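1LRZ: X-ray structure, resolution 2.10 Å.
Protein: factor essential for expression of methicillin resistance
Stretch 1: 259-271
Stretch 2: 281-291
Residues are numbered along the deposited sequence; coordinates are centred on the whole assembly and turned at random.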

# COMPACT_ATOMS: atom_id res chain seq x y z
N LEU A 259 -15.16 -10.63 36.65
CA LEU A 259 -15.52 -12.04 36.61
C LEU A 259 -15.68 -12.59 38.03
O LEU A 259 -16.61 -13.36 38.31
CB LEU A 259 -14.45 -12.86 35.87
CG LEU A 259 -14.41 -12.72 34.34
CD1 LEU A 259 -13.21 -13.49 33.80
CD2 LEU A 259 -15.71 -13.25 33.75
N ASN A 260 -14.77 -12.21 38.92
CA ASN A 260 -14.81 -12.68 40.31
C ASN A 260 -16.08 -12.22 41.02
O ASN A 260 -16.70 -12.98 41.76
CB ASN A 260 -13.58 -12.21 41.09
CG ASN A 260 -12.38 -13.13 40.88
OD1 ASN A 260 -12.51 -14.35 40.88
ND2 ASN A 260 -11.20 -12.53 40.71
N LYS A 261 -16.47 -10.97 40.77
CA LYS A 261 -17.67 -10.41 41.37
C LYS A 261 -18.90 -11.16 40.86
O LYS A 261 -19.81 -11.47 41.63
CB LYS A 261 -17.78 -8.93 41.03
CG LYS A 261 -18.98 -8.25 41.68
CD LYS A 261 -19.00 -6.75 41.39
CE LYS A 261 -20.22 -6.09 42.02
NZ LYS A 261 -20.26 -4.63 41.73
N ASP A 262 -18.93 -11.44 39.56
CA ASP A 262 -20.07 -12.16 39.00
C ASP A 262 -20.08 -13.59 39.52
O ASP A 262 -21.14 -14.15 39.80
CB ASP A 262 -20.02 -12.16 37.47
CG ASP A 262 -20.34 -10.80 36.89
OD1 ASP A 262 -21.30 -10.16 37.36
OD2 ASP A 262 -19.63 -10.36 35.95
N LEU A 263 -18.90 -14.18 39.66
CA LEU A 263 -18.79 -15.55 40.16
C LEU A 263 -19.39 -15.65 41.55
O LEU A 263 -20.13 -16.59 41.85
CB LEU A 263 -17.33 -16.00 40.21
CG LEU A 263 -17.14 -17.41 40.77
CD1 LEU A 263 -17.92 -18.42 39.92
CD2 LEU A 263 -15.66 -17.77 40.80
N ASN A 264 -19.08 -14.69 42.41
CA ASN A 264 -19.60 -14.72 43.76
C ASN A 264 -21.11 -14.56 43.77
O ASN A 264 -21.78 -15.15 44.61
CB ASN A 264 -18.91 -13.65 44.62
CG ASN A 264 -17.44 -13.99 44.88
OD1 ASN A 264 -17.10 -15.12 45.25
ND2 ASN A 264 -16.56 -13.01 44.70
N LYS A 265 -21.66 -13.78 42.84
CA LYS A 265 -23.11 -13.64 42.76
C LYS A 265 -23.65 -15.03 42.47
O LYS A 265 -24.60 -15.49 43.09
CB LYS A 265 -23.52 -12.71 41.62
CG LYS A 265 -23.16 -11.25 41.77
CD LYS A 265 -23.57 -10.47 40.53
CE LYS A 265 -23.09 -9.02 40.58
NZ LYS A 265 -23.31 -8.31 39.27
N ALA A 266 -23.01 -15.69 41.51
CA ALA A 266 -23.41 -17.04 41.10
C ALA A 266 -23.39 -18.02 42.26
O ALA A 266 -24.31 -18.82 42.43
CB ALA A 266 -22.48 -17.53 39.98
N LEU A 267 -22.33 -17.96 43.06
CA LEU A 267 -22.19 -18.85 44.21
C LEU A 267 -23.29 -18.61 45.25
O LEU A 267 -23.82 -19.55 45.83
CB LEU A 267 -20.80 -18.67 44.82
CG LEU A 267 -19.69 -19.05 43.84
CD1 LEU A 267 -18.34 -18.61 44.37
CD2 LEU A 267 -19.72 -20.56 43.60
N LYS A 268 -23.64 -17.34 45.47
CA LYS A 268 -24.69 -17.02 46.42
C LYS A 268 -25.99 -17.63 45.93
O LYS A 268 -26.75 -18.21 46.70
CB LYS A 268 -24.87 -15.50 46.54
CG LYS A 268 -23.78 -14.78 47.32
CD LYS A 268 -24.07 -13.28 47.37
CE LYS A 268 -22.97 -12.52 48.11
NZ LYS A 268 -23.24 -11.05 48.16
N ASP A 269 -26.23 -17.49 44.63
CA ASP A 269 -27.44 -18.03 44.01
C ASP A 269 -27.56 -19.52 44.21
O ASP A 269 -28.63 -20.02 44.56
CB ASP A 269 -27.44 -17.72 42.51
CG ASP A 269 -27.67 -16.25 42.23
OD1 ASP A 269 -27.13 -15.41 42.98
OD2 ASP A 269 -28.38 -15.95 41.24
N ILE A 270 -26.47 -20.24 44.00
CA ILE A 270 -26.47 -21.68 44.17
C ILE A 270 -26.81 -22.05 45.62
O ILE A 270 -27.30 -23.15 45.89
CB ILE A 270 -25.11 -22.29 43.74
CG1 ILE A 270 -24.93 -22.10 42.23
CG2 ILE A 270 -25.05 -23.76 44.11
CD1 ILE A 270 -23.60 -22.55 41.71
N GLU A 271 -26.54 -21.14 46.55
CA GLU A 271 -26.84 -21.39 47.95
C GLU A 271 -28.33 -21.21 48.19
O GLU A 271 -28.98 -22.03 48.84
CB GLU A 271 -26.07 -20.43 48.86
CG GLU A 271 -24.57 -20.63 48.84
CD GLU A 271 -23.85 -19.73 49.84
OE1 GLU A 271 -24.04 -18.50 49.77
OE2 GLU A 271 -23.10 -20.27 50.69
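Stretch 2 (281-291) NKRDNLQQQLD

The centre of the contact is Leu-286, a knob in the hole formed by Leu-259, Asp-262, Leu-263 and Ala-266. Its CA-to-CB bond points toward stretch 1, and with chi1 at -66° (m) and chi2 at 175° (t) its CD1 lies 3.5 Å from Leu-263 N and 4.2 Å from Ala-266 CB, while its CD2 lies 4.1 Å from Leu-259 CD2. The hole has the i, i+3, i+4, i+7 spacing of a helical surface, as expected where one helix packs on another. Stretch 2 is helical throughout, with phi/psi near -63/-42 and i to i+4 backbone hydrogen bonds such as Leu-290 N to Leu-286 O at 2.9 Å. It runs nearly antiparallel to helix 259-271: the N-to-C directions differ by 156° (signed crossing angle -156°), and the axes approach to 9.0 Å. The register agrees with this direction. Leu-263 CA is 6.0 Å from Leu-286 CA, and one turn further along stretch 1, Ala-266 CA is 5.5 Å from Arg-283 CA; the methyl of Ala-266 lies at this close approach, its CB 4.2 Å from Arg-283 CA.

Leu-290 extends the apolar layer toward the start of stretch 1, with CD2 3.5 Å from Leu-259 CB and CD1 3.5 Å from Leu-263 CD2. In the other direction Arg-283 contributes its aliphatic portion, CD standing 3.9 Å from Leu-267 CD2, before its NH2 reaches 3.4 Å from Ile-270 CD1. The guanidinium is held by a salt bridge within its own helix, Arg-283 NH1 to Asp-284 OD1 at 2.9 Å.

At the polar margin no direct hydrogen bond joins the stretches. A water instead donates to Asp-262 O at 3.0 Å and weakly accepts from Lys-282 NZ at 3.4 Å. The two stretches bury 603 Å², both sides summed, without a direct hydrogen bond between them.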

# COMPACT_ATOMS: atom_id res chain seq x y z
N ASN A 281 -24.86 -23.84 35.92
CA ASN A 281 -24.29 -23.63 34.60
C ASN A 281 -23.60 -22.28 34.54
O ASN A 281 -22.54 -22.14 33.92
CB ASN A 281 -25.36 -23.71 33.51
CG ASN A 281 -25.82 -25.14 33.25
OD1 ASN A 281 -25.05 -26.09 33.43
ND2 ASN A 281 -27.06 -25.29 32.82
N LYS A 282 -24.20 -21.28 35.19
CA LYS A 282 -23.62 -19.94 35.20
C LYS A 282 -22.26 -19.92 35.92
O LYS A 282 -21.31 -19.28 35.45
CB LYS A 282 -24.57 -18.95 35.86
CG LYS A 282 -24.05 -17.52 35.83
CD LYS A 282 -23.59 -17.15 34.42
CE LYS A 282 -23.08 -15.72 34.35
NZ LYS A 282 -24.17 -14.75 34.65
N ARG A 283 -22.17 -20.62 37.04
CA ARG A 283 -20.92 -20.71 37.80
C ARG A 283 -19.83 -21.37 36.93
O ARG A 283 -18.71 -20.87 36.85
CB ARG A 283 -21.14 -21.54 39.07
CG ARG A 283 -19.88 -21.85 39.86
CD ARG A 283 -20.09 -23.10 40.69
NE ARG A 283 -20.30 -24.26 39.82
CZ ARG A 283 -21.05 -25.32 40.12
NH1 ARG A 283 -21.16 -26.31 39.24
NH2 ARG A 283 -21.69 -25.38 41.27
N ASP A 284 -20.16 -22.49 36.29
CA ASP A 284 -19.21 -23.18 35.42
C ASP A 284 -18.74 -22.27 34.29
O ASP A 284 -17.57 -22.28 33.91
CB ASP A 284 -19.83 -24.44 34.81
CG ASP A 284 -20.04 -25.55 35.81
OD1 ASP A 284 -19.60 -25.39 36.98
OD2 ASP A 284 -20.63 -26.58 35.44
N ASN A 285 -19.68 -21.51 33.72
CA ASN A 285 -19.39 -20.58 32.63
C ASN A 285 -18.33 -19.57 33.09
O ASN A 285 -17.31 -19.36 32.41
CB ASN A 285 -20.68 -19.86 32.22
CG ASN A 285 -20.42 -18.62 31.38
OD1 ASN A 285 -20.28 -18.68 30.15
ND2 ASN A 285 -20.36 -17.48 32.05
N LEU A 286 -18.56 -18.96 34.25
CA LEU A 286 -17.64 -17.96 34.80
C LEU A 286 -16.28 -18.55 35.21
O LEU A 286 -15.23 -17.94 34.95
CB LEU A 286 -18.30 -17.26 35.99
CG LEU A 286 -19.52 -16.40 35.65
CD1 LEU A 286 -20.16 -15.86 36.92
CD2 LEU A 286 -19.10 -15.25 34.76
N GLN A 287 -16.29 -19.72 35.83
CA GLN A 287 -15.05 -20.34 36.26
C GLN A 287 -14.15 -20.60 35.05
O GLN A 287 -12.94 -20.39 35.11
CB GLN A 287 -15.32 -21.66 36.97
CG GLN A 287 -14.08 -22.27 37.60
CD GLN A 287 -13.38 -21.29 38.53
OE1 GLN A 287 -12.23 -20.88 38.29
NE2 GLN A 287 -14.07 -20.88 39.59
N GLN A 288 -14.76 -21.05 33.96
CA GLN A 288 -14.01 -21.33 32.75
C GLN A 288 -13.35 -20.06 32.22
O GLN A 288 -12.19 -20.08 31.80
CB GLN A 288 -14.95 -21.94 31.70
CG GLN A 288 -14.24 -22.64 30.56
CD GLN A 288 -15.20 -23.42 29.69
OE1 GLN A 288 -14.84 -24.46 29.14
NE2 GLN A 288 -16.43 -22.92 29.54
N GLN A 289 -14.09 -18.95 32.24
CA GLN A 289 -13.54 -17.68 31.77
C GLN A 289 -12.41 -17.23 32.69
O GLN A 289 -11.42 -16.66 32.24
CB GLN A 289 -14.63 -16.61 31.73
CG GLN A 289 -15.74 -16.87 30.75
CD GLN A 289 -16.82 -15.81 30.83
OE1 GLN A 289 -16.59 -14.65 30.50
NE2 GLN A 289 -18.00 -16.20 31.29
N LEU A 290 -12.57 -17.47 33.99
CA LEU A 290 -11.53 -17.09 34.94
C LEU A 290 -10.24 -17.86 34.64
O LEU A 290 -9.16 -17.29 34.67
CB LEU A 290 -11.97 -17.35 36.38
CG LEU A 290 -12.87 -16.26 36.99
CD1 LEU A 290 -13.56 -16.79 38.24
CD2 LEU A 290 -12.04 -15.02 37.31
N ASP A 291 -10.36 -19.15 34.34
CA ASP A 291 -9.17 -19.94 34.04
C ASP A 291 -8.50 -19.46 32.76
O ASP A 291 -7.27 -19.39 32.67
CB ASP A 291 -9.53 -21.43 33.93
CG ASP A 291 -10.07 -21.99 35.24
OD1 ASP A 291 -9.88 -21.34 36.30
OD2 ASP A 291 -10.68 -23.09 35.23
O HOH W 1 -23.41 -13.92 37.87